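Local coordinates for possible transcriptional regulator, ArsR family protein (Rhodococcus sp. RHA1, PDB 3F6V) that probably binds DNA as a dimeric winged-helix transcriptional regulator of the ArsR family, possibly one that controls arsenical resistance, at residues A[59-64]-A[91-95]; A[98-102]-A[113-119]. All coordinates share one frame; numbering follows the deposited sequence.

Contact 1 (A[59-64]-A[91-95]); sequences TRRRLV and HLRVL
Arg60 reaches from helix 58-66 to helix 85-97, and its side chain passes Leu95, then His91 and Val94, on the way to its tip. CB rests against both methyls of Leu95. Arg60 CG lies 3.5 Å from His91 ND1, with Leu95 CD1 also in touch. Arg60 CD then packs 3.8 Å from Leu95 CG. A bend at chi3 turns the guanidinium toward Val94 of helix 85-97, whose CG1 lies over the centre of one face, 4.0 Å from Arg60 CZ. At the tip, Arg60 NH1 gives His91 ND1 a weak hydrogen bond of 3.0 Å, bent to 123° at the hydrogen, with the guanidinium and imidazole planes 57° apart. The firmer polar tie is that of NE, which donates to the carbonyl oxygen of Val54.

The His91 ring is held from a second direction by Thr59, whose CG2 makes a CH-pi contact over one face, 4.1 Å from the ring centroid. Deeper in, Leu63 CD1 meets His91 CB at 3.7 Å and also touches Leu92, while Val64 CG2 packs on Leu95 CD2. The segment axes cross at -77° and 10.3 Å. With Arg60 and His91 on the partly exposed side and leucines and Val64 buried beneath, the contact joins two helices of the helical core of an ArsR-type winged helix-turn-helix domain.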
loop_
_atom_site.group_PDB
_atom_site.type_symbol
_atom_site.label_atom_id
_atom_site.label_comp_id
_atom_site.label_asym_id
_atom_site.label_seq_id
_atom_site.Cartn_x
_atom_site.Cartn_y
_atom_site.Cartn_z
ATOM N N THR A 59 10.090 0.322 3.465
ATOM C CA THR A 59 11.219 1.280 3.374
ATOM C C THR A 59 10.766 2.535 2.631
ATOM O O THR A 59 11.093 3.662 3.063
ATOM C CB THR A 59 12.408 0.640 2.692
ATOM O OG1 THR A 59 12.848 -0.441 3.509
ATOM C CG2 THR A 59 13.546 1.667 2.545
ATOM N N ARG A 60 10.035 2.366 1.514
ATOM C CA ARG A 60 9.509 3.527 0.838
ATOM C C ARG A 60 8.567 4.362 1.724
ATOM O O ARG A 60 8.586 5.586 1.637
ATOM C CB ARG A 60 8.870 3.128 -0.493
ATOM C CG ARG A 60 9.909 2.584 -1.416
ATOM C CD ARG A 60 9.443 2.429 -2.854
ATOM N NE ARG A 60 8.706 1.215 -3.177
ATOM C CZ ARG A 60 9.233 0.124 -3.734
ATOM N NH1 ARG A 60 10.539 0.002 -3.924
ATOM N NH2 ARG A 60 8.439 -0.882 -4.038
ATOM N N ARG A 61 7.721 3.733 2.557
ATOM C CA ARG A 61 6.871 4.516 3.473
ATOM C C ARG A 61 7.711 5.395 4.357
ATOM O O ARG A 61 7.375 6.584 4.559
ATOM C CB ARG A 61 5.997 3.645 4.379
ATOM C CG ARG A 61 4.980 2.855 3.573
ATOM C CD ARG A 61 3.851 2.320 4.421
ATOM N NE ARG A 61 4.183 1.593 5.610
ATOM C CZ ARG A 61 4.028 0.264 5.783
ATOM N NH1 ARG A 61 3.723 -0.549 4.778
ATOM N NH2 ARG A 61 4.196 -0.254 6.969
ATOM N N ARG A 62 8.776 4.802 4.898
ATOM C CA ARG A 62 9.617 5.573 5.830
ATOM C C ARG A 62 10.361 6.680 5.075
ATOM O O ARG A 62 10.498 7.780 5.596
ATOM C CB ARG A 62 10.615 4.655 6.535
ATOM C CG ARG A 62 11.467 5.353 7.575
ATOM C CD ARG A 62 10.641 5.917 8.714
ATOM N NE ARG A 62 11.462 6.656 9.673
ATOM C CZ ARG A 62 11.085 7.798 10.244
ATOM N NH1 ARG A 62 9.891 8.348 9.959
ATOM N NH2 ARG A 62 11.902 8.390 11.104
ATOM N N LEU A 63 10.802 6.406 3.845
ATOM C CA LEU A 63 11.499 7.453 3.080
ATOM C C LEU A 63 10.542 8.628 2.828
ATOM O O LEU A 63 10.927 9.796 2.947
ATOM C CB LEU A 63 11.997 6.927 1.747
ATOM C CG LEU A 63 13.242 6.050 1.805
ATOM C CD1 LEU A 63 13.456 5.271 0.523
ATOM C CD2 LEU A 63 14.484 6.922 2.095
ATOM N N VAL A 64 9.281 8.332 2.497
ATOM C CA VAL A 64 8.301 9.387 2.302
ATOM C C VAL A 64 8.118 10.202 3.600
ATOM O O VAL A 64 8.075 11.444 3.545
ATOM C CB VAL A 64 6.956 8.766 1.756
ATOM C CG1 VAL A 64 5.799 9.722 1.936
ATOM C CG2 VAL A 64 7.145 8.378 0.276
ATOM N N HIS A 91 15.262 2.530 -4.211
ATOM C CA HIS A 91 13.889 2.838 -3.694
ATOM C C HIS A 91 13.504 4.254 -4.125
ATOM O O HIS A 91 12.356 4.486 -4.549
ATOM C CB HIS A 91 13.814 2.765 -2.195
ATOM C CG HIS A 91 13.756 1.382 -1.675
ATOM N ND1 HIS A 91 12.700 0.537 -1.942
ATOM C CD2 HIS A 91 14.597 0.697 -0.867
ATOM C CE1 HIS A 91 12.899 -0.616 -1.325
ATOM N NE2 HIS A 91 14.043 -0.546 -0.664
ATOM N N LEU A 92 14.444 5.223 -4.023
ATOM C CA LEU A 92 14.132 6.600 -4.449
ATOM C C LEU A 92 13.854 6.708 -5.946
ATOM O O LEU A 92 13.005 7.518 -6.350
ATOM C CB LEU A 92 15.221 7.591 -4.011
ATOM C CG LEU A 92 15.200 7.786 -2.476
ATOM C CD1 LEU A 92 16.566 8.368 -2.014
ATOM C CD2 LEU A 92 14.065 8.687 -1.987
ATOM N N ARG A 93 14.539 5.903 -6.766
ATOM C CA ARG A 93 14.275 5.853 -8.212
ATOM C C ARG A 93 12.863 5.321 -8.506
ATOM O O ARG A 93 12.162 5.818 -9.395
ATOM C CB ARG A 93 15.307 4.960 -8.912
ATOM C CG ARG A 93 15.182 4.924 -10.425
ATOM C CD ARG A 93 16.203 3.981 -11.070
ATOM N NE ARG A 93 15.831 3.614 -12.442
ATOM C CZ ARG A 93 16.213 4.295 -13.521
ATOM N NH1 ARG A 93 16.979 5.373 -13.387
ATOM N NH2 ARG A 93 15.830 3.901 -14.730
ATOM N N VAL A 94 12.468 4.290 -7.748
ATOM C CA VAL A 94 11.109 3.727 -7.910
ATOM C C VAL A 94 10.072 4.790 -7.520
ATOM O O VAL A 94 9.054 5.002 -8.238
ATOM C CB VAL A 94 10.954 2.428 -7.117
ATOM C CG1 VAL A 94 9.538 1.903 -7.248
ATOM C CG2 VAL A 94 11.868 1.332 -7.693
ATOM N N LEU A 95 10.294 5.477 -6.394
ATOM C CA LEU A 95 9.354 6.502 -5.955
ATOM C C LEU A 95 9.316 7.644 -7.006
ATOM O O LEU A 95 8.278 8.278 -7.228
ATOM C CB LEU A 95 9.816 7.073 -4.627
ATOM C CG LEU A 95 9.508 6.130 -3.465
ATOM C CD1 LEU A 95 10.281 6.617 -2.218
ATOM C CD2 LEU A 95 8.032 6.149 -3.139
#

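Contact 2 (A[98-102]-A[113-119]); sequences AGLVT and RLDPQGL
Residues 101-102 and 113-114 pair as antiparallel strands, with Thr102 and Arg113 forming a hydrogen-bonded pair and Val101 and Leu114 the non-hydrogen-bonded pair next to it. Thr102 N donates to Arg113 O at 2.8 Å, and Arg113 N returns a bond to Thr102 O. One more backbone bond follows beyond the strands, from Asp115 N to Leu100 O, nearly straight at 2.9 Å (169°) and coming from above the carbonyl plane.

Thr102 CG2 lies over one face of the Arg113 guanidinium, offset toward its rim and 3.5 Å from Arg113 NH2. The arginine begins with CG wedged between the backbone N and carbonyl carbon (chi1 67°), then runs extended to NE, which brings the flat group under the Thr102 methyl. A water at the guanidinium edge accepts from Arg113 NH1 and lies within hydrogen-bonding distance of Thr102 O, to which it may donate.

On another side of Thr102, its OG1 stands 3.5 Å from Asp115 CB. Asp115 is the N-cap of helix 116-129: its OD1 accepts from Gln117 N, met from above the carboxylate plane. Gly99, with positive phi, closes helix 85-97 in a Schellman motif. Gly118, without a side chain, brings its CA directly against Gly99 O in a CA-H...O contact of 3.2 Å. Leu100 CD2 lies against Gly118 O and reaches Leu119 CD2 at 4.2 Å, while Val101 CG1 touches Leu114 CD2.

One helix ending and another starting side by side at the open end of a two-stranded hairpin mark the base of the beta wing in a winged helix-turn-helix fold.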
loop_
_atom_site.group_PDB
_atom_site.type_symbol
_atom_site.label_atom_id
_atom_site.label_comp_id
_atom_site.label_asym_id
_atom_site.label_seq_id
_atom_site.Cartn_x
_atom_site.Cartn_y
_atom_site.Cartn_z
ATOM N N ALA A 98 7.204 6.628 -9.937
ATOM C CA ALA A 98 5.798 6.714 -9.523
ATOM C C ALA A 98 5.278 8.126 -9.328
ATOM O O ALA A 98 4.119 8.309 -8.996
ATOM C CB ALA A 98 5.565 5.866 -8.291
ATOM N N GLY A 99 6.120 9.149 -9.521
ATOM C CA GLY A 99 5.702 10.518 -9.360
ATOM C C GLY A 99 5.546 11.000 -7.935
ATOM O O GLY A 99 4.946 12.073 -7.708
ATOM N N LEU A 100 6.139 10.280 -6.978
ATOM C CA LEU A 100 5.989 10.615 -5.571
ATOM C C LEU A 100 7.125 11.488 -5.029
ATOM O O LEU A 100 6.927 12.200 -4.049
ATOM C CB LEU A 100 5.874 9.320 -4.746
ATOM C CG LEU A 100 4.577 8.534 -4.983
ATOM C CD1 LEU A 100 4.673 7.105 -4.458
ATOM C CD2 LEU A 100 3.436 9.287 -4.227
ATOM N N VAL A 101 8.288 11.373 -5.659
ATOM C CA VAL A 101 9.450 12.211 -5.276
ATOM C C VAL A 101 10.067 12.765 -6.542
ATOM O O VAL A 101 9.803 12.268 -7.650
ATOM C CB VAL A 101 10.501 11.445 -4.433
ATOM C CG1 VAL A 101 9.863 10.862 -3.167
ATOM C CG2 VAL A 101 11.153 10.388 -5.206
ATOM N N THR A 102 10.936 13.766 -6.367
ATOM C CA THR A 102 11.534 14.487 -7.494
ATOM C C THR A 102 13.011 14.674 -7.158
ATOM O O THR A 102 13.314 15.094 -6.046
ATOM C CB THR A 102 10.828 15.889 -7.611
ATOM O OG1 THR A 102 9.391 15.682 -7.684
ATOM C CG2 THR A 102 11.304 16.621 -8.824
ATOM N N ARG A 113 12.935 15.266 -3.010
ATOM C CA ARG A 113 11.874 15.968 -2.302
ATOM C C ARG A 113 10.525 15.342 -2.695
ATOM O O ARG A 113 10.379 14.778 -3.782
ATOM C CB ARG A 113 11.898 17.461 -2.662
ATOM C CG ARG A 113 11.531 17.777 -4.113
ATOM C CD ARG A 113 11.875 19.260 -4.370
ATOM N NE ARG A 113 11.403 19.721 -5.676
ATOM C CZ ARG A 113 12.054 19.549 -6.828
ATOM N NH1 ARG A 113 13.260 18.950 -6.860
ATOM N NH2 ARG A 113 11.530 20.033 -7.955
ATOM N N LEU A 114 9.553 15.487 -1.807
ATOM C CA LEU A 114 8.207 14.985 -2.096
ATOM C C LEU A 114 7.539 15.787 -3.171
ATOM O O LEU A 114 7.704 17.021 -3.247
ATOM C CB LEU A 114 7.335 15.004 -0.820
ATOM C CG LEU A 114 7.752 13.944 0.205
ATOM C CD1 LEU A 114 7.159 14.193 1.552
ATOM C CD2 LEU A 114 7.435 12.558 -0.284
ATOM N N ASP A 115 6.756 15.094 -4.032
ATOM C CA ASP A 115 5.972 15.765 -5.056
ATOM C C ASP A 115 4.486 15.748 -4.648
ATOM O O ASP A 115 3.856 14.663 -4.674
ATOM C CB ASP A 115 6.153 15.042 -6.388
ATOM C CG ASP A 115 5.525 15.773 -7.532
ATOM O OD1 ASP A 115 4.672 16.677 -7.292
ATOM O OD2 ASP A 115 5.947 15.476 -8.692
ATOM N N PRO A 116 3.886 16.907 -4.296
ATOM C CA PRO A 116 2.449 16.939 -3.965
ATOM C C PRO A 116 1.546 16.310 -5.019
ATOM O O PRO A 116 0.502 15.766 -4.662
ATOM C CB PRO A 116 2.156 18.432 -3.856
ATOM C CG PRO A 116 3.467 18.998 -3.376
ATOM C CD PRO A 116 4.533 18.242 -4.108
ATOM N N GLN A 117 1.912 16.389 -6.301
ATOM C CA GLN A 117 1.036 15.841 -7.355
ATOM C C GLN A 117 0.880 14.333 -7.121
ATOM O O GLN A 117 -0.208 13.760 -7.229
ATOM C CB GLN A 117 1.669 16.058 -8.716
ATOM C CG GLN A 117 1.844 17.535 -9.084
ATOM C CD GLN A 117 0.553 18.306 -8.925
ATOM O OE1 GLN A 117 0.405 19.146 -8.053
ATOM N NE2 GLN A 117 -0.397 18.036 -9.810
ATOM N N GLY A 118 1.987 13.668 -6.845
ATOM C CA GLY A 118 1.968 12.227 -6.638
ATOM C C GLY A 118 1.298 11.887 -5.340
ATOM O O GLY A 118 0.563 10.900 -5.232
ATOM N N LEU A 119 1.582 12.660 -4.305
ATOM C CA LEU A 119 0.933 12.402 -3.007
ATOM C C LEU A 119 -0.593 12.530 -3.130
ATOM O O LEU A 119 -1.309 11.774 -2.458
ATOM C CB LEU A 119 1.430 13.359 -1.922
ATOM C CG LEU A 119 2.888 13.075 -1.525
ATOM C CD1 LEU A 119 3.336 14.177 -0.564
ATOM C CD2 LEU A 119 3.083 11.699 -0.866
HETATM O O HOH W 1 14.818 17.497 -4.905
#

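In the fold
From the N terminus, the chain enters contact 1 on helix 58-66, passes through strand 72-73 and helix 74-78, and returns on helix 85-97, where 91-95 closes a loop of 26 residues. Contact 2 opens soon after, at 98-102, and closes at 113-119 once the hairpin 101-106/109-114 has turned back. The two contacts therefore follow in series, neither nested nor crossed. They still touch: Leu95 O and Leu100 N probably share a hydrogen bond, and Val101 packs on Leu92 and Leu95. Together they tie the helical core to the hairpin and helix 116-129, and both meet the second subunit.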